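Local coordinates for thiamine pyrophosphokinase (Candida albicans, PDB 2G9Z), which catalyses the transfer of pyrophosphate from ATP to thiamine, making the cofactor thiamine pyrophosphate, and works with magnesium, at residues Ile229-Tyr234 against Leu250-Val255; Lys261-Phe266 against Pro274-Gly279; Asn292-Gly295 against Met300-Trp303. All coordinates share one frame; numbering follows the deposited sequence.

How the contacts relate
The three contacts follow one another along the chain, each closing before the next opens, and lead from the catalytic region into the thiamine-binding β-domain. Contact 1 ties the end of helix 217-233, in the catalytic region, to the turn between strands 246-251 and 254-259 of the β-domain. Contact 2 packs a loop against the lead-in to strand 277-281, and contact 3 pairs strand 289-294 with residues 300-303. Their centres lie about 18 to 23 Å apart and no two touch. Contacts 1 and 2 share the ten-stranded sheet and both touch the second subunit; contacts 1 and 3 share the five-stranded sheet. Contact 3 alone lines the ligand pocket, which places the other two as framework around the site.

Contact 1: residues Ile229-Tyr234 against Leu250-Val255; sequences IMNEDY and LLKKGV
A small, partly buried helix-to-turn contact, carried on the helix side by Asn231, joins the C-terminal end of helix 217-233 to the connection between strands 246-251 and 254-259. The Asn231 side chain reaches across with CG anti to the backbone N (chi1 -173°) and meets two residues. Its CB packs 3.4 Å from CD2 of Leu250, and the same methyl lies 3.7 Å from the amide carbon CG, so a single leucine branch supports the root of the amide. Beyond it, the extended chain of Lys252 passes the oxygen side of that amide: CE comes to 3.0 Å from Asn231 OD1, and NZ to 3.2 Å from the same oxygen. A water spans the two polar ends through weak bonds, 3.3 Å from Asn231 ND2 and 3.4 Å from Lys252 NZ. The stronger partners lie just beyond. Lys252 NZ donates to the carbonyl of Pro235, two residues past the end of the helix, while Asp330 uses its two carboxylate oxygens to hold Asn231 ND2 and the backbone N-H of Lys253. By accepting from ND2, Asp330 fixes which way round the Asn231 amide lies, with OD1 on the Lys252 side.

Contact 2: residues Lys261-Phe266 against Pro274-Gly279; sequences KNRLMF and PTPTCG
The two segments approach with their backbones well separated, Arg263 and Pro276 being the nearest pair at 7.3 Å between CA atoms, and no hydrogen bond crosses between them. Residues 263-265 take helical backbone angles without forming a regular helix, and the bend ends with Phe266 N bonded to Arg263 O at 3.2 Å. The facing chain runs extended through Thr275 and Pro276 into strand 277-281. Side chains fill the gap: the Pro276 ring meets two of the facing segment, Arg263 at its CD end and Phe266 at its CB end. The aliphatic part of Arg263 crosses it at about a right angle, CD lying 3.7 Å from Pro276 CD, while CB of the arginine is 4.0 Å from Pro276 CG. Phe266 also crosses the proline at about a right angle: its ring atom CE2 is 3.5 Å from Pro276 CB and 3.6 Å from Pro276 CG. A chi1 of 57° places CG of Phe266 between its own backbone N and carbonyl carbon, and Arg263 O lies over one face of the ring, toward its rim. This packing closes a loop of the thiamine-binding β-domain over the entry to strand 277-281, which in the ten-stranded sheet runs antiparallel to both 331-336 and 315-316. Phe266 extends the apolar cluster by stacking on Phe50 and meeting Tyr260 edge-to-face. The chain of Arg263 bends at chi3 (-63°), and its guanidinium passes beside Thr275, with NH1 3.8 Å from Thr275 CG2; Pro274 O sits over one face of the group. Its hydrogen bonds go to other parts of the chain: NH1 donates to the carbonyls of Asp29, in the loop after strand 23-26, and Ile317, just after strand 315-316, and NH2 bonds Ser30 OG.

Contact 3: residues Asn292-Gly295 against Met300-Trp303; sequences NSYG and MRNW. With VNP (3-[(4-amino-2-methylpyrimidin-5-yl)methyl]-5-(2-{[hydroxy(phosphonoamino)phosphoryl]oxy}ethyl)-4-methyl-1,3-thiazol-3-I um), chain N.
Ser293 O is gripped by two nitrogens of one guanidinium: Arg301 approaches side-on, with NE and NH2 each 2.9 Å from Ser293 O. The oxygen lies near the guanidinium plane; NH2 sits in the carbonyl plane of Ser293, whereas NE is tilted 24° from it. Tyr294 CE1 lies 3.4 Å above the centre of the Arg301 guanidinium, whose plane is turned 28° from the ring, so fork and ring together restrict the group's rotation. A bend at chi2 (-53°) folds the arginine back to this position. Ser293 N donates to Met300 O, and Ser293 OG receives Met300 N at 2.7 Å while also bonding Asp299. This is an antiparallel β-hairpin in which the chain turns back after strand 289-294; strand 303-305 is its neighbour in the five-stranded sheet, and 298-301 also pairs with 23-26. Asn302 and Trp303 opposite Leu291 form a G1 β-bulge, where Asn302 N reaches Asn292 OD1 at 2.6 Å from above the amide plane. A water links the two nearly perpendicular asparagine amides. Met300 and Trp303 help form the pocket for the pyrimidine of the bound imido analogue of thiamine pyrophosphate, a site shared between chains, since Arg216 and Asp155 of the second subunit also bond the ligand. Its methyl CM2 lies over one face of the Trp303 indole, 3.7 Å from Trp303 CZ2, and Met300 CG packs over that same face.

Contact 1: residues Ile229-Tyr234 against Leu250-Val255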
ATOM      1  N   ILE A 229       0.041 -15.806  -0.586  1.00 17.01           N
ATOM      2  CA  ILE A 229       0.408 -17.066   0.054  1.00 17.63           C
ATOM      3  C   ILE A 229      -0.827 -17.901   0.360  1.00 19.37           C
ATOM      4  O   ILE A 229      -0.851 -19.105   0.099  1.00 19.46           O
ATOM      5  CB  ILE A 229       1.206 -16.820   1.369  1.00 17.14           C
ATOM      6  CG1 ILE A 229       2.608 -16.295   1.035  1.00 16.29           C
ATOM      7  CG2 ILE A 229       1.298 -18.107   2.185  1.00 19.04           C
ATOM      8  CD1 ILE A 229       3.435 -15.896   2.259  1.00 15.86           C
ATOM      9  N   MET A 230      -1.858 -17.265   0.904  1.00 18.23           N
ATOM     10  CA  MET A 230      -3.068 -17.988   1.246  1.00 19.86           C
ATOM     11  C   MET A 230      -3.759 -18.610   0.046  1.00 20.60           C
ATOM     12  O   MET A 230      -4.342 -19.688   0.160  1.00 17.13           O
ATOM     13  CB  MET A 230      -4.046 -17.076   1.990  1.00 19.47           C
ATOM     14  CG  MET A 230      -3.515 -16.603   3.335  1.00 20.78           C
ATOM     15  SD  MET A 230      -4.717 -15.621   4.223  1.00 26.27           S
ATOM     16  CE  MET A 230      -4.730 -14.130   3.237  1.00 28.02           C
ATOM     17  N   ASN A 231      -3.704 -17.939  -1.102  1.00 19.56           N
ATOM     18  CA  ASN A 231      -4.353 -18.481  -2.288  1.00 21.36           C
ATOM     19  C   ASN A 231      -3.560 -19.656  -2.816  1.00 22.63           C
ATOM     20  O   ASN A 231      -4.120 -20.598  -3.368  1.00 22.38           O
ATOM     21  CB  ASN A 231      -4.481 -17.439  -3.400  1.00 18.25           C
ATOM     22  CG  ASN A 231      -5.296 -17.955  -4.572  1.00 20.23           C
ATOM     23  OD1 ASN A 231      -6.470 -18.283  -4.419  1.00 20.57           O
ATOM     24  ND2 ASN A 231      -4.673 -18.047  -5.742  1.00 19.08           N
ATOM     25  N   GLU A 232      -2.247 -19.589  -2.654  1.00 23.11           N
ATOM     26  CA  GLU A 232      -1.381 -20.663  -3.104  1.00 25.12           C
ATOM     27  C   GLU A 232      -1.618 -21.897  -2.230  1.00 26.28           C
ATOM     28  O   GLU A 232      -1.746 -23.015  -2.733  1.00 27.72           O
ATOM     29  CB  GLU A 232       0.078 -20.210  -3.009  1.00 28.00           C
ATOM     30  CG  GLU A 232       1.092 -21.217  -3.516  1.00 33.56           C
ATOM     31  CD  GLU A 232       2.488 -20.632  -3.591  1.00 35.38           C
ATOM     32  OE1 GLU A 232       2.700 -19.708  -4.403  1.00 39.03           O
ATOM     33  OE2 GLU A 232       3.373 -21.089  -2.837  1.00 39.78           O
ATOM     34  N   ASP A 233      -1.709 -21.679  -0.922  1.00 22.71           N
ATOM     35  CA  ASP A 233      -1.906 -22.762   0.030  1.00 24.67           C
ATOM     36  C   ASP A 233      -3.347 -23.192   0.292  1.00 24.02           C
ATOM     37  O   ASP A 233      -3.603 -24.377   0.528  1.00 23.79           O
ATOM     38  CB  ASP A 233      -1.242 -22.405   1.363  1.00 24.68           C
ATOM     39  CG  ASP A 233       0.268 -22.348   1.263  1.00 26.97           C
ATOM     40  OD1 ASP A 233       0.818 -22.848   0.258  1.00 29.34           O
ATOM     41  OD2 ASP A 233       0.907 -21.816   2.194  1.00 29.33           O
ATOM     42  N   TYR A 234      -4.278 -22.244   0.250  1.00 22.62           N
ATOM     43  CA  TYR A 234      -5.687 -22.523   0.511  1.00 23.52           C
ATOM     44  C   TYR A 234      -6.563 -21.827  -0.526  1.00 24.88           C
ATOM     45  O   TYR A 234      -7.198 -20.809  -0.239  1.00 24.36           O
ATOM     46  CB  TYR A 234      -6.052 -22.023   1.911  1.00 28.29           C
ATOM     47  CG  TYR A 234      -4.960 -22.258   2.931  1.00 29.79           C
ATOM     48  CD1 TYR A 234      -4.683 -23.540   3.410  1.00 32.55           C
ATOM     49  CD2 TYR A 234      -4.166 -21.206   3.373  1.00 32.40           C
ATOM     50  CE1 TYR A 234      -3.634 -23.764   4.305  1.00 33.99           C
ATOM     51  CE2 TYR A 234      -3.115 -21.417   4.266  1.00 34.32           C
ATOM     52  CZ  TYR A 234      -2.855 -22.695   4.728  1.00 34.72           C
ATOM     53  OH  TYR A 234      -1.814 -22.896   5.609  1.00 36.98           O
ATOM     54  N   LEU A 250      -7.829 -11.029  -5.086  1.00 17.13           N
ATOM     55  CA  LEU A 250      -6.906 -11.670  -5.993  1.00 18.01           C
ATOM     56  C   LEU A 250      -7.572 -12.258  -7.221  1.00 17.43           C
ATOM     57  O   LEU A 250      -8.603 -12.921  -7.130  1.00 19.98           O
ATOM     58  CB  LEU A 250      -6.143 -12.767  -5.242  1.00 17.44           C
ATOM     59  CG  LEU A 250      -4.825 -13.271  -5.834  1.00 21.27           C
ATOM     60  CD1 LEU A 250      -3.800 -12.149  -5.811  1.00 18.94           C
ATOM     61  CD2 LEU A 250      -4.318 -14.462  -5.024  1.00 19.58           C
ATOM     62  N   LEU A 251      -6.987 -11.979  -8.376  1.00 16.83           N
ATOM     63  CA  LEU A 251      -7.467 -12.540  -9.624  1.00 16.34           C
ATOM     64  C   LEU A 251      -6.616 -13.801  -9.703  1.00 17.37           C
ATOM     65  O   LEU A 251      -5.420 -13.761  -9.413  1.00 15.94           O
ATOM     66  CB  LEU A 251      -7.162 -11.605 -10.796  1.00 16.26           C
ATOM     67  CG  LEU A 251      -7.953 -10.296 -10.828  1.00 17.68           C
ATOM     68  CD1 LEU A 251      -7.474  -9.442 -11.987  1.00 17.55           C
ATOM     69  CD2 LEU A 251      -9.440 -10.602 -10.970  1.00 17.09           C
ATOM     70  N   LYS A 252      -7.223 -14.921 -10.067  1.00 17.81           N
ATOM     71  CA  LYS A 252      -6.478 -16.171 -10.126  1.00 18.84           C
ATOM     72  C   LYS A 252      -5.965 -16.520 -11.510  1.00 20.30           C
ATOM     73  O   LYS A 252      -6.621 -16.249 -12.513  1.00 18.56           O
ATOM     74  CB  LYS A 252      -7.343 -17.323  -9.615  1.00 21.32           C
ATOM     75  CG  LYS A 252      -7.868 -17.153  -8.193  1.00 25.38           C
ATOM     76  CD  LYS A 252      -8.432 -18.469  -7.688  1.00 28.35           C
ATOM     77  CE  LYS A 252      -8.836 -18.394  -6.220  1.00 31.71           C
ATOM     78  NZ  LYS A 252      -8.970 -19.769  -5.643  1.00 31.41           N
ATOM     79  N   LYS A 253      -4.781 -17.126 -11.550  1.00 21.03           N
ATOM     80  CA  LYS A 253      -4.176 -17.563 -12.802  1.00 22.38           C
ATOM     81  C   LYS A 253      -5.281 -18.167 -13.662  1.00 21.98           C
ATOM     82  O   LYS A 253      -6.022 -19.037 -13.204  1.00 20.47           O
ATOM     83  CB  LYS A 253      -3.114 -18.626 -12.520  1.00 23.17           C
ATOM     84  CG  LYS A 253      -2.461 -19.224 -13.756  1.00 26.68           C
ATOM     85  CD  LYS A 253      -1.383 -20.217 -13.342  1.00 30.55           C
ATOM     86  CE  LYS A 253      -0.611 -20.749 -14.535  1.00 31.29           C
ATOM     87  NZ  LYS A 253       0.404 -21.747 -14.099  1.00 36.43           N
ATOM     88  N   GLY A 254      -5.385 -17.703 -14.901  1.00 22.06           N
ATOM     89  CA  GLY A 254      -6.418 -18.207 -15.787  1.00 21.87           C
ATOM     90  C   GLY A 254      -7.467 -17.141 -16.054  1.00 21.69           C
ATOM     91  O   GLY A 254      -7.193 -15.949 -15.936  1.00 19.99           O
ATOM     92  N   VAL A 255      -8.673 -17.573 -16.410  1.00 21.45           N
ATOM     93  CA  VAL A 255      -9.765 -16.654 -16.698  1.00 19.16           C
ATOM     94  C   VAL A 255     -10.556 -16.304 -15.436  1.00 19.26           C
ATOM     95  O   VAL A 255     -10.883 -17.173 -14.626  1.00 18.20           O
ATOM     96  CB  VAL A 255     -10.733 -17.265 -17.743  1.00 22.24           C
ATOM     97  CG1 VAL A 255     -11.830 -16.265 -18.096  1.00 21.27           C
ATOM     98  CG2 VAL A 255      -9.964 -17.657 -18.994  1.00 22.12           C
TER
HETATM   99  O   HOH W   1      -6.086 -20.691  -7.111  1.00 48.36           O

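Contact 2: residues Lys261-Phe266 against Pro274-Gly279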
ATOM      1  N   LYS A 261     -24.520  -6.834  -9.904  1.00 27.08           N
ATOM      2  CA  LYS A 261     -25.823  -6.418 -10.441  1.00 28.57           C
ATOM      3  C   LYS A 261     -25.596  -5.324 -11.478  1.00 28.41           C
ATOM      4  O   LYS A 261     -26.018  -5.444 -12.627  1.00 28.92           O
ATOM      5  CB  LYS A 261     -26.720  -5.897  -9.315  1.00 30.80           C
ATOM      6  CG  LYS A 261     -28.008  -5.249  -9.785  1.00 35.34           C
ATOM      7  CD  LYS A 261     -28.688  -4.505  -8.637  1.00 38.42           C
ATOM      8  CE  LYS A 261     -29.940  -3.785  -9.107  1.00 41.20           C
ATOM      9  NZ  LYS A 261     -30.962  -4.739  -9.623  1.00 43.09           N
ATOM     10  N   ASN A 262     -24.937  -4.254 -11.044  1.00 26.98           N
ATOM     11  CA  ASN A 262     -24.569  -3.133 -11.903  1.00 27.30           C
ATOM     12  C   ASN A 262     -23.501  -2.348 -11.159  1.00 25.70           C
ATOM     13  O   ASN A 262     -23.171  -2.676 -10.019  1.00 24.38           O
ATOM     14  CB  ASN A 262     -25.766  -2.227 -12.236  1.00 28.17           C
ATOM     15  CG  ASN A 262     -26.529  -1.784 -11.011  1.00 28.02           C
ATOM     16  OD1 ASN A 262     -25.952  -1.312 -10.037  1.00 28.66           O
ATOM     17  ND2 ASN A 262     -27.848  -1.921 -11.064  1.00 29.97           N
ATOM     18  N   ARG A 263     -22.954  -1.325 -11.799  1.00 24.93           N
ATOM     19  CA  ARG A 263     -21.907  -0.523 -11.177  1.00 24.98           C
ATOM     20  C   ARG A 263     -22.442   0.455 -10.133  1.00 25.94           C
ATOM     21  O   ARG A 263     -21.688   0.948  -9.291  1.00 24.96           O
ATOM     22  CB  ARG A 263     -21.125   0.221 -12.259  1.00 23.76           C
ATOM     23  CG  ARG A 263     -20.356  -0.716 -13.172  1.00 21.83           C
ATOM     24  CD  ARG A 263     -19.820   0.009 -14.386  1.00 20.38           C
ATOM     25  NE  ARG A 263     -20.904   0.543 -15.207  1.00 18.98           N
ATOM     26  CZ  ARG A 263     -20.718   1.189 -16.353  1.00 18.21           C
ATOM     27  NH1 ARG A 263     -19.487   1.378 -16.810  1.00 17.24           N
ATOM     28  NH2 ARG A 263     -21.758   1.655 -17.032  1.00 18.92           N
ATOM     29  N   LEU A 264     -23.742   0.728 -10.184  1.00 25.87           N
ATOM     30  CA  LEU A 264     -24.363   1.637  -9.227  1.00 27.76           C
ATOM     31  C   LEU A 264     -24.276   1.069  -7.819  1.00 28.09           C
ATOM     32  O   LEU A 264     -24.394   1.795  -6.834  1.00 27.58           O
ATOM     33  CB  LEU A 264     -25.829   1.873  -9.597  1.00 30.65           C
ATOM     34  CG  LEU A 264     -26.025   2.657 -10.895  1.00 32.39           C
ATOM     35  CD1 LEU A 264     -27.497   2.667 -11.286  1.00 34.35           C
ATOM     36  CD2 LEU A 264     -25.492   4.072 -10.700  1.00 34.36           C
ATOM     37  N   MET A 265     -24.062  -0.237  -7.731  1.00 28.28           N
ATOM     38  CA  MET A 265     -23.951  -0.902  -6.441  1.00 29.95           C
ATOM     39  C   MET A 265     -22.757  -0.400  -5.634  1.00 29.18           C
ATOM     40  O   MET A 265     -22.846  -0.254  -4.415  1.00 29.58           O
ATOM     41  CB  MET A 265     -23.799  -2.406  -6.635  1.00 31.28           C
ATOM     42  CG  MET A 265     -24.866  -3.049  -7.475  1.00 32.07           C
ATOM     43  SD  MET A 265     -24.349  -4.718  -7.868  0.30 34.36           S
ATOM     44  CE  MET A 265     -25.054  -5.608  -6.507  1.00 36.95           C
ATOM     45  N   PHE A 266     -21.638  -0.141  -6.308  1.00 28.15           N
ATOM     46  CA  PHE A 266     -20.432   0.315  -5.614  1.00 27.24           C
ATOM     47  C   PHE A 266     -19.869   1.641  -6.098  1.00 29.15           C
ATOM     48  O   PHE A 266     -18.870   2.131  -5.563  1.00 28.79           O
ATOM     49  CB  PHE A 266     -19.332  -0.751  -5.704  1.00 25.11           C
ATOM     50  CG  PHE A 266     -18.962  -1.132  -7.114  1.00 21.66           C
ATOM     51  CD1 PHE A 266     -19.723  -2.059  -7.823  1.00 21.17           C
ATOM     52  CD2 PHE A 266     -17.855  -0.562  -7.734  1.00 19.55           C
ATOM     53  CE1 PHE A 266     -19.388  -2.416  -9.129  1.00 19.22           C
ATOM     54  CE2 PHE A 266     -17.508  -0.909  -9.041  1.00 19.57           C
ATOM     55  CZ  PHE A 266     -18.279  -1.841  -9.741  1.00 21.21           C
ATOM     56  N   PRO A 274     -18.233   8.483 -15.233  1.00 44.02           N
ATOM     57  CA  PRO A 274     -19.075   7.420 -15.782  1.00 41.05           C
ATOM     58  C   PRO A 274     -18.577   6.006 -15.504  1.00 38.40           C
ATOM     59  O   PRO A 274     -19.253   5.031 -15.838  1.00 38.38           O
ATOM     60  CB  PRO A 274     -19.087   7.740 -17.272  1.00 43.08           C
ATOM     61  CG  PRO A 274     -17.704   8.266 -17.493  1.00 43.00           C
ATOM     62  CD  PRO A 274     -17.520   9.195 -16.309  1.00 43.50           C
ATOM     63  N   THR A 275     -17.406   5.882 -14.886  1.00 33.18           N
ATOM     64  CA  THR A 275     -16.869   4.552 -14.623  1.00 28.35           C
ATOM     65  C   THR A 275     -16.078   4.415 -13.328  1.00 24.98           C
ATOM     66  O   THR A 275     -15.335   5.317 -12.946  1.00 21.65           O
ATOM     67  CB  THR A 275     -15.944   4.097 -15.765  1.00 28.11           C
ATOM     68  OG1 THR A 275     -14.904   5.065 -15.945  1.00 27.36           O
ATOM     69  CG2 THR A 275     -16.720   3.942 -17.061  1.00 29.79           C
ATOM     70  N   PRO A 276     -16.232   3.269 -12.641  1.00 21.63           N
ATOM     71  CA  PRO A 276     -15.522   3.002 -11.388  1.00 18.79           C
ATOM     72  C   PRO A 276     -14.041   2.798 -11.709  1.00 17.63           C
ATOM     73  O   PRO A 276     -13.701   2.237 -12.751  1.00 16.66           O
ATOM     74  CB  PRO A 276     -16.166   1.710 -10.887  1.00 19.40           C
ATOM     75  CG  PRO A 276     -17.536   1.739 -11.505  1.00 21.17           C
ATOM     76  CD  PRO A 276     -17.250   2.236 -12.892  1.00 20.03           C
ATOM     77  N   THR A 277     -13.170   3.242 -10.814  1.00 15.15           N
ATOM     78  CA  THR A 277     -11.735   3.093 -11.009  1.00 13.66           C
ATOM     79  C   THR A 277     -11.238   1.745 -10.486  1.00 12.84           C
ATOM     80  O   THR A 277     -11.772   1.215  -9.515  1.00 13.74           O
ATOM     81  CB  THR A 277     -10.977   4.215 -10.281  1.00 16.25           C
ATOM     82  OG1 THR A 277     -11.278   5.466 -10.906  1.00 18.20           O
ATOM     83  CG2 THR A 277      -9.478   3.972 -10.323  1.00 15.44           C
ATOM     84  N   CYS A 278     -10.216   1.194 -11.133  1.00 12.37           N
ATOM     85  CA  CYS A 278      -9.651  -0.080 -10.700  1.00 12.58           C
ATOM     86  C   CYS A 278      -8.188  -0.186 -11.111  1.00 12.75           C
ATOM     87  O   CYS A 278      -7.677   0.641 -11.869  1.00 11.31           O
ATOM     88  CB  CYS A 278     -10.437  -1.258 -11.289  1.00 11.91           C
ATOM     89  SG  CYS A 278     -10.333  -1.391 -13.086  1.00 15.81           S
ATOM     90  N   GLY A 279      -7.517  -1.208 -10.594  1.00 12.34           N
ATOM     91  CA  GLY A 279      -6.120  -1.402 -10.918  1.00 12.63           C
ATOM     92  C   GLY A 279      -5.744  -2.861 -10.849  1.00 11.83           C
ATOM     93  O   GLY A 279      -6.396  -3.639 -10.165  1.00 13.13           O
TER

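Contact 3: residues Asn292-Gly295 against Met300-Trp303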
ATOM      1  N   ASN A 292      -5.164 -10.084 -20.261  1.00 18.75           N
ATOM      2  CA  ASN A 292      -6.138  -9.936 -21.332  1.00 19.05           C
ATOM      3  C   ASN A 292      -7.420  -9.568 -20.614  1.00 18.83           C
ATOM      4  O   ASN A 292      -7.913 -10.339 -19.801  1.00 20.25           O
ATOM      5  CB  ASN A 292      -6.345 -11.242 -22.101  1.00 18.67           C
ATOM      6  CG  ASN A 292      -5.227 -11.525 -23.076  1.00 21.34           C
ATOM      7  OD1 ASN A 292      -4.900 -10.694 -23.925  1.00 21.46           O
ATOM      8  ND2 ASN A 292      -4.637 -12.710 -22.970  1.00 25.81           N
ATOM      9  N   SER A 293      -7.948  -8.381 -20.884  1.00 18.35           N
ATOM     10  CA  SER A 293      -9.178  -7.969 -20.224  1.00 17.41           C
ATOM     11  C   SER A 293     -10.276  -7.646 -21.221  1.00 17.35           C
ATOM     12  O   SER A 293     -10.004  -7.266 -22.358  1.00 19.24           O
ATOM     13  CB  SER A 293      -8.933  -6.752 -19.327  1.00 15.45           C
ATOM     14  OG  SER A 293      -8.544  -5.616 -20.075  1.00 16.32           O
ATOM     15  N   TYR A 294     -11.516  -7.826 -20.784  1.00 15.94           N
ATOM     16  CA  TYR A 294     -12.689  -7.534 -21.602  1.00 16.88           C
ATOM     17  C   TYR A 294     -13.673  -6.844 -20.666  1.00 15.16           C
ATOM     18  O   TYR A 294     -14.201  -7.472 -19.750  1.00 16.09           O
ATOM     19  CB  TYR A 294     -13.294  -8.833 -22.142  1.00 18.66           C
ATOM     20  CG  TYR A 294     -12.278  -9.726 -22.814  1.00 22.80           C
ATOM     21  CD1 TYR A 294     -11.981  -9.589 -24.174  1.00 24.56           C
ATOM     22  CD2 TYR A 294     -11.563 -10.667 -22.074  1.00 23.15           C
ATOM     23  CE1 TYR A 294     -10.991 -10.371 -24.777  1.00 25.47           C
ATOM     24  CE2 TYR A 294     -10.577 -11.445 -22.664  1.00 27.33           C
ATOM     25  CZ  TYR A 294     -10.294 -11.294 -24.011  1.00 25.43           C
ATOM     26  OH  TYR A 294      -9.305 -12.065 -24.578  1.00 28.57           O
ATOM     27  N   GLY A 295     -13.903  -5.553 -20.875  1.00 13.78           N
ATOM     28  CA  GLY A 295     -14.824  -4.839 -20.009  1.00 14.57           C
ATOM     29  C   GLY A 295     -14.214  -3.682 -19.237  1.00 13.94           C
ATOM     30  O   GLY A 295     -14.924  -2.949 -18.559  1.00 16.89           O
ATOM     31  N   MET A 300      -6.795  -4.666 -21.926  1.00 17.94           N
ATOM     32  CA  MET A 300      -5.475  -5.138 -22.303  1.00 18.19           C
ATOM     33  C   MET A 300      -5.553  -6.455 -23.061  1.00 18.56           C
ATOM     34  O   MET A 300      -6.446  -7.271 -22.836  1.00 17.66           O
ATOM     35  CB  MET A 300      -4.622  -5.314 -21.039  1.00 18.52           C
ATOM     36  CG  MET A 300      -4.324  -4.009 -20.296  1.00 16.74           C
ATOM     37  SD  MET A 300      -4.087  -4.215 -18.494  1.00 17.16           S
ATOM     38  CE  MET A 300      -5.782  -4.323 -17.962  1.00 19.99           C
ATOM     39  N   ARG A 301      -4.616  -6.646 -23.979  1.00 19.91           N
ATOM     40  CA  ARG A 301      -4.534  -7.878 -24.744  1.00 20.65           C
ATOM     41  C   ARG A 301      -3.053  -8.225 -24.776  1.00 18.06           C
ATOM     42  O   ARG A 301      -2.243  -7.433 -25.242  1.00 19.09           O
ATOM     43  CB  ARG A 301      -5.088  -7.684 -26.165  1.00 20.56           C
ATOM     44  CG  ARG A 301      -6.572  -7.290 -26.196  1.00 22.90           C
ATOM     45  CD  ARG A 301      -7.416  -8.274 -25.392  1.00 23.74           C
ATOM     46  NE  ARG A 301      -8.656  -7.675 -24.906  1.00 22.17           N
ATOM     47  CZ  ARG A 301      -9.681  -7.331 -25.678  1.00 23.54           C
ATOM     48  NH1 ARG A 301      -9.627  -7.530 -26.994  1.00 22.00           N
ATOM     49  NH2 ARG A 301     -10.756  -6.772 -25.135  1.00 18.30           N
ATOM     50  N   ASN A 302      -2.707  -9.391 -24.239  1.00 20.00           N
ATOM     51  CA  ASN A 302      -1.319  -9.844 -24.198  1.00 20.69           C
ATOM     52  C   ASN A 302      -0.406  -8.755 -23.636  1.00 21.68           C
ATOM     53  O   ASN A 302       0.735  -8.595 -24.072  1.00 21.50           O
ATOM     54  CB  ASN A 302      -0.871 -10.237 -25.605  1.00 22.86           C
ATOM     55  CG  ASN A 302      -1.704 -11.372 -26.178  1.00 25.91           C
ATOM     56  OD1 ASN A 302      -1.745 -12.468 -25.622  1.00 27.01           O
ATOM     57  ND2 ASN A 302      -2.377 -11.109 -27.290  1.00 25.39           N
ATOM     58  N   TRP A 303      -0.923  -8.025 -22.651  1.00 21.11           N
ATOM     59  CA  TRP A 303      -0.209  -6.926 -22.013  1.00 20.98           C
ATOM     60  C   TRP A 303       0.601  -7.432 -20.819  1.00 21.68           C
ATOM     61  O   TRP A 303       0.029  -7.924 -19.839  1.00 20.83           O
ATOM     62  CB  TRP A 303      -1.227  -5.882 -21.557  1.00 20.37           C
ATOM     63  CG  TRP A 303      -0.679  -4.516 -21.341  1.00 20.69           C
ATOM     64  CD1 TRP A 303      -0.297  -3.624 -22.301  1.00 20.57           C
ATOM     65  CD2 TRP A 303      -0.501  -3.856 -20.083  1.00 19.40           C
ATOM     66  NE1 TRP A 303       0.102  -2.444 -21.718  1.00 22.64           N
ATOM     67  CE2 TRP A 303      -0.012  -2.561 -20.357  1.00 21.21           C
ATOM     68  CE3 TRP A 303      -0.711  -4.234 -18.751  1.00 20.21           C
ATOM     69  CZ2 TRP A 303       0.272  -1.637 -19.344  1.00 19.88           C
ATOM     70  CZ3 TRP A 303      -0.428  -3.318 -17.743  1.00 17.88           C
ATOM     71  CH2 TRP A 303       0.058  -2.035 -18.047  1.00 21.55           C
TER
HETATM   72  O2G VNP N 601      -7.927   9.859 -12.930  1.00 23.52           O
HETATM   73  PG  VNP N 601      -7.393   9.475 -11.463  1.00 22.16           P
HETATM   74  O3G VNP N 601      -7.870   8.132 -11.064  1.00 24.39           O
HETATM   75  O1G VNP N 601      -7.948  10.623 -10.480  1.00 26.22           O
HETATM   76  N3B VNP N 601      -5.771   9.568 -11.469  1.00 20.41           N
HETATM   77  PB  VNP N 601      -5.173  10.718 -12.447  1.00 20.46           P
HETATM   78  O2B VNP N 601      -3.723  10.855 -12.179  1.00 19.71           O
HETATM   79  O1B VNP N 601      -6.015  11.925 -12.298  1.00 19.22           O
HETATM   80  O1  VNP N 601      -5.393  10.131 -13.931  1.00 21.01           O
HETATM   81  C7  VNP N 601      -4.808   8.913 -14.407  1.00 21.45           C
HETATM   82  C12 VNP N 601      -4.647   9.077 -15.919  1.00 20.34           C
HETATM   83  C11 VNP N 601      -4.170   7.851 -16.706  1.00 19.11           C
HETATM   84  C10 VNP N 601      -5.212   6.760 -16.964  1.00 15.29           C
HETATM   85  CM4 VNP N 601      -6.706   7.059 -17.111  1.00 13.85           C
HETATM   86  S1  VNP N 601      -2.819   6.851 -16.001  1.00 19.00           S
HETATM   87  C9  VNP N 601      -3.415   5.379 -16.737  1.00 17.22           C
HETATM   88  N5  VNP N 601      -4.709   5.523 -17.029  1.00 16.83           N
HETATM   89  C7A VNP N 601      -5.583   4.375 -17.324  1.00 14.78           C
HETATM   90  C5A VNP N 601      -4.844   3.175 -17.924  1.00 14.36           C
HETATM   91  C6A VNP N 601      -4.888   1.996 -17.192  1.00 14.36           C
HETATM   92  N1A VNP N 601      -4.362   0.881 -17.663  1.00 15.72           N
HETATM   93  C2A VNP N 601      -3.766   0.854 -18.863  1.00 13.40           C
HETATM   94  CM2 VNP N 601      -3.199  -0.464 -19.396  1.00 16.52           C
HETATM   95  N3A VNP N 601      -3.691   1.968 -19.603  1.00 12.71           N
HETATM   96  C4A VNP N 601      -4.213   3.123 -19.164  1.00 14.92           C
HETATM   97  N4A VNP N 601      -4.121   4.206 -19.932  1.00 17.29           N
HETATM   98  O   HOH W   2      -3.779 -14.254 -25.365  0.84 28.34           O